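Local coordinates for AxyAgu115A (Amphibacillus xylanus NBRC 15112, PDB 6NPS), which probably acts as a family GH115 alpha-glucuronidase, a hydrolase that removes glucuronic acid side groups from arabinoglucuronoxylan, at residues Phe411-Asn424 with Asp453-Leu465. The protein carries 3 engineered substitutions. Sequence-based numbering, arbitrary orientation.
Sequences FDYHGGPVSYEWIN and DIATQELPLSFFL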
# COMPACT_ATOMS: atom_id res chain seq x y z
N PHE A 411 -28.63 7.15 17.55
CA PHE A 411 -28.71 7.00 16.11
C PHE A 411 -27.69 7.86 15.39
O PHE A 411 -27.64 7.83 14.16
CB PHE A 411 -30.09 7.42 15.56
CG PHE A 411 -31.26 6.59 16.05
CD1 PHE A 411 -31.07 5.35 16.64
CD2 PHE A 411 -32.56 7.06 15.89
CE1 PHE A 411 -32.14 4.58 17.05
CE2 PHE A 411 -33.64 6.30 16.33
CZ PHE A 411 -33.44 5.06 16.92
N ASP A 412 -26.91 8.66 16.14
CA ASP A 412 -26.03 9.70 15.60
C ASP A 412 -25.00 9.98 16.68
O ASP A 412 -25.35 10.03 17.85
CB ASP A 412 -26.87 10.94 15.27
CG ASP A 412 -26.13 11.99 14.44
OD1 ASP A 412 -25.21 12.66 14.98
OD2 ASP A 412 -26.50 12.18 13.25
N TYR A 413 -23.74 10.12 16.29
CA TYR A 413 -22.72 10.36 17.30
C TYR A 413 -21.53 11.10 16.70
O TYR A 413 -21.00 10.70 15.66
CB TYR A 413 -22.26 9.06 17.93
CG TYR A 413 -21.21 9.24 19.01
CD1 TYR A 413 -21.46 10.04 20.13
CD2 TYR A 413 -19.97 8.59 18.92
CE1 TYR A 413 -20.50 10.22 21.13
CE2 TYR A 413 -19.04 8.72 19.91
CZ TYR A 413 -19.30 9.54 21.00
OH TYR A 413 -18.38 9.70 21.97
N HIS A 414 -21.06 12.10 17.40
CA HIS A 414 -19.88 12.86 17.02
C HIS A 414 -18.80 12.48 18.02
O HIS A 414 -18.79 12.99 19.14
CB HIS A 414 -20.23 14.35 17.06
CG HIS A 414 -19.13 15.26 16.64
ND1 HIS A 414 -18.60 15.26 15.36
CD2 HIS A 414 -18.46 16.23 17.32
CE1 HIS A 414 -17.67 16.20 15.27
NE2 HIS A 414 -17.56 16.79 16.44
N GLY A 415 -17.89 11.59 17.64
CA GLY A 415 -16.88 11.12 18.58
C GLY A 415 -16.20 9.89 18.02
O GLY A 415 -16.37 9.57 16.84
N GLY A 416 -15.43 9.20 18.86
CA GLY A 416 -14.69 8.03 18.40
C GLY A 416 -15.46 6.72 18.44
O GLY A 416 -16.50 6.61 19.09
N PRO A 417 -14.95 5.66 17.75
CA PRO A 417 -13.74 5.71 16.89
C PRO A 417 -13.93 6.51 15.60
O PRO A 417 -12.95 7.03 15.09
CB PRO A 417 -13.48 4.21 16.54
CG PRO A 417 -14.17 3.44 17.60
CD PRO A 417 -15.40 4.26 17.96
N VAL A 418 -15.14 6.54 15.04
CA VAL A 418 -15.49 7.29 13.83
C VAL A 418 -16.91 7.83 14.04
O VAL A 418 -17.83 7.07 14.37
CB VAL A 418 -15.49 6.42 12.53
CG1 VAL A 418 -15.66 7.34 11.25
CG2 VAL A 418 -14.23 5.51 12.43
N SER A 419 -17.10 9.11 13.75
CA SER A 419 -18.42 9.71 13.89
C SER A 419 -19.36 9.15 12.83
O SER A 419 -18.93 8.61 11.80
CB SER A 419 -18.34 11.24 13.75
OG SER A 419 -17.40 11.79 14.67
N TYR A 420 -20.66 9.25 13.10
CA TYR A 420 -21.66 8.94 12.10
C TYR A 420 -22.79 9.94 12.26
O TYR A 420 -23.50 9.99 13.29
CB TYR A 420 -22.15 7.49 12.19
CG TYR A 420 -22.68 7.04 13.52
CD1 TYR A 420 -21.81 6.72 14.58
CD2 TYR A 420 -24.04 6.85 13.69
CE1 TYR A 420 -22.32 6.31 15.79
CE2 TYR A 420 -24.56 6.44 14.90
CZ TYR A 420 -23.70 6.16 15.94
OH TYR A 420 -24.25 5.74 17.12
N GLU A 421 -22.92 10.80 11.25
CA GLU A 421 -23.78 11.96 11.40
C GLU A 421 -24.42 12.41 10.10
O GLU A 421 -25.03 13.49 10.10
CB GLU A 421 -23.01 13.18 11.97
CG GLU A 421 -22.04 12.93 13.11
CD GLU A 421 -21.36 14.23 13.59
OE1 GLU A 421 -22.09 15.18 13.97
OE2 GLU A 421 -20.11 14.29 13.57
N TRP A 422 -24.29 11.68 8.99
CA TRP A 422 -24.73 12.22 7.72
C TRP A 422 -26.15 11.76 7.36
O TRP A 422 -27.08 12.56 7.25
CB TRP A 422 -23.71 11.80 6.64
CG TRP A 422 -24.06 12.21 5.26
CD1 TRP A 422 -24.42 13.45 4.83
CD2 TRP A 422 -24.07 11.37 4.11
NE1 TRP A 422 -24.66 13.44 3.48
CE2 TRP A 422 -24.46 12.17 3.01
CE3 TRP A 422 -23.81 10.01 3.90
CZ2 TRP A 422 -24.59 11.66 1.71
CZ3 TRP A 422 -23.95 9.49 2.60
CH2 TRP A 422 -24.33 10.32 1.52
N ILE A 423 -26.30 10.46 7.15
CA ILE A 423 -27.58 9.84 6.81
C ILE A 423 -27.76 8.65 7.73
O ILE A 423 -26.78 7.99 8.08
CB ILE A 423 -27.61 9.39 5.32
CG1 ILE A 423 -27.57 10.56 4.38
CG2 ILE A 423 -28.90 8.68 4.98
CD1 ILE A 423 -27.72 10.10 2.93
N ASN A 424 -29.01 8.37 8.13
CA ASN A 424 -29.36 7.18 8.93
C ASN A 424 -28.57 5.95 8.51
O ASN A 424 -28.53 5.59 7.32
CB ASN A 424 -30.87 6.89 8.77
CG ASN A 424 -31.33 5.61 9.48
OD1 ASN A 424 -30.86 5.30 10.56
ND2 ASN A 424 -32.26 4.88 8.87
N ASP A 453 -29.28 15.69 13.50
CA ASP A 453 -30.07 16.75 12.88
C ASP A 453 -31.45 16.27 12.48
O ASP A 453 -32.10 16.96 11.69
CB ASP A 453 -29.37 17.26 11.62
CG ASP A 453 -27.94 17.68 11.90
OD1 ASP A 453 -27.04 16.82 11.81
OD2 ASP A 453 -27.72 18.86 12.24
N ILE A 454 -31.89 15.12 13.00
CA ILE A 454 -33.21 14.53 12.81
C ILE A 454 -33.42 13.98 11.41
O ILE A 454 -33.89 12.85 11.24
CB ILE A 454 -34.35 15.51 13.16
CG1 ILE A 454 -34.15 16.13 14.55
CG2 ILE A 454 -35.68 14.76 13.04
CD1 ILE A 454 -35.03 17.34 14.84
N ALA A 455 -33.12 14.78 10.39
CA ALA A 455 -33.35 14.35 9.01
C ALA A 455 -32.77 12.98 8.64
O ALA A 455 -31.64 12.66 9.00
CB ALA A 455 -32.83 15.41 8.04
N THR A 456 -33.56 12.19 7.89
CA THR A 456 -33.33 10.80 7.50
C THR A 456 -33.45 9.83 8.67
O THR A 456 -33.43 8.61 8.46
CB THR A 456 -31.97 10.57 6.80
OG1 THR A 456 -30.92 10.47 7.77
CG2 THR A 456 -31.65 11.73 5.84
N GLN A 457 -33.64 10.31 9.89
CA GLN A 457 -33.86 9.40 11.00
C GLN A 457 -35.34 9.10 11.26
O GLN A 457 -35.65 8.53 12.31
CB GLN A 457 -33.22 9.95 12.29
CG GLN A 457 -31.77 10.40 12.14
CD GLN A 457 -30.82 9.23 11.88
OE1 GLN A 457 -31.20 8.07 12.04
NE2 GLN A 457 -29.60 9.53 11.48
N GLU A 458 -36.24 9.42 10.34
CA GLU A 458 -37.67 9.35 10.64
C GLU A 458 -38.15 7.92 10.86
O GLU A 458 -38.95 7.67 11.75
CB GLU A 458 -38.50 10.02 9.54
CG GLU A 458 -38.26 11.52 9.38
CD GLU A 458 -37.06 11.85 8.46
OE1 GLU A 458 -36.42 10.90 7.94
OE2 GLU A 458 -36.77 13.05 8.27
N LEU A 459 -37.67 6.94 10.07
CA LEU A 459 -38.12 5.57 10.30
C LEU A 459 -37.65 5.03 11.66
O LEU A 459 -38.48 4.56 12.44
CB LEU A 459 -37.67 4.65 9.16
CG LEU A 459 -37.89 3.15 9.40
CD1 LEU A 459 -39.38 2.88 9.35
CD2 LEU A 459 -37.19 2.28 8.36
N PRO A 460 -36.35 5.07 12.00
CA PRO A 460 -35.96 4.52 13.31
C PRO A 460 -36.45 5.36 14.50
O PRO A 460 -36.69 4.79 15.57
CB PRO A 460 -34.43 4.45 13.23
CG PRO A 460 -34.05 5.45 12.22
CD PRO A 460 -35.20 5.49 11.21
N LEU A 461 -36.64 6.67 14.33
CA LEU A 461 -37.23 7.47 15.40
C LEU A 461 -38.70 7.09 15.61
O LEU A 461 -39.17 6.99 16.75
CB LEU A 461 -37.09 8.97 15.08
CG LEU A 461 -37.78 9.92 16.10
CD1 LEU A 461 -37.16 9.71 17.49
CD2 LEU A 461 -37.69 11.40 15.66
N SER A 462 -39.45 6.91 14.52
CA SER A 462 -40.84 6.48 14.66
C SER A 462 -40.90 5.14 15.41
O SER A 462 -41.72 4.95 16.31
CB SER A 462 -41.48 6.36 13.26
OG SER A 462 -41.63 7.61 12.58
N PHE A 463 -40.00 4.21 15.05
CA PHE A 463 -39.98 2.90 15.67
C PHE A 463 -39.64 3.00 17.16
O PHE A 463 -40.28 2.36 18.00
CB PHE A 463 -38.96 1.99 14.95
CG PHE A 463 -38.86 0.63 15.59
CD1 PHE A 463 -39.94 -0.22 15.54
CD2 PHE A 463 -37.73 0.25 16.30
CE1 PHE A 463 -39.93 -1.45 16.19
CE2 PHE A 463 -37.68 -1.01 16.94
CZ PHE A 463 -38.79 -1.85 16.88
N PHE A 464 -38.59 3.76 17.49
CA PHE A 464 -38.12 3.91 18.86
C PHE A 464 -39.24 4.46 19.75
O PHE A 464 -39.52 3.90 20.83
CB PHE A 464 -36.91 4.86 18.85
CG PHE A 464 -36.24 5.05 20.21
CD1 PHE A 464 -36.58 6.12 21.01
CD2 PHE A 464 -35.21 4.20 20.61
CE1 PHE A 464 -35.96 6.33 22.26
CE2 PHE A 464 -34.58 4.37 21.84
CZ PHE A 464 -34.94 5.47 22.67
N LEU A 465 -39.94 5.48 19.27
CA LEU A 465 -41.03 6.07 20.05
C LEU A 465 -42.32 5.23 20.00
O LEU A 465 -43.14 5.32 20.93
CB LEU A 465 -41.28 7.50 19.55
CG LEU A 465 -40.10 8.46 19.87
CD1 LEU A 465 -40.35 9.85 19.35
CD2 LEU A 465 -39.83 8.53 21.38
O HOH W 1 -25.94 15.85 9.70
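The ring of Phe-411 reaches across to the first turn of helix 458-469, where Pro-460 lies over one of its faces. CB of Phe-411 starts beside the side-chain amide of Gln-457, the N-cap residue. With CG turned away from the carbonyl carbon (chi1 -63°), the ring slants in toward the helix: CD2 is the first ring atom to come near Pro-460 CB, and CE2 approaches the same CB to 3.7 Å. This CB makes a CH-pi contact, 4.1 Å from the ring centroid and 28° off its normal. At the tip, CZ lies 4.0 Å from Phe-464 CB, one helical turn on, while Leu-461 CA sits at the ring edge. Ile-431 and Val-449 also pack on Phe-411.

The 411-424 loop returns to the same helix start through Asn-424, whose backbone N donates a nearly straight bond to Thr-456 OG1 (2.9 Å, 164°). That hydroxyl in turn donates to Ala-455 O at 2.6 Å, in the carbonyl plane, so its proton is committed and its oxygen remains an acceptor. A valine in place of Thr-456 would probably leave the backbone N-H of Asn-424 without its acceptor and this end of the loop less firmly tied. The side-chain oxygen OD1 of Asn-424 accepts from Ser-426 N. Earlier in the loop, a water joins Glu-421 O to Asp-453 OD1, 2.6 Å from each, while Asp-453 OD2 takes the amide of Phe-182.

Loops following the adjacent parallel strands 405-410 and 446-450 are thus joined at the strands' C-terminal ends, as in the beta/alpha barrel of the TIM-barrel clan to which this GH115 domain belongs.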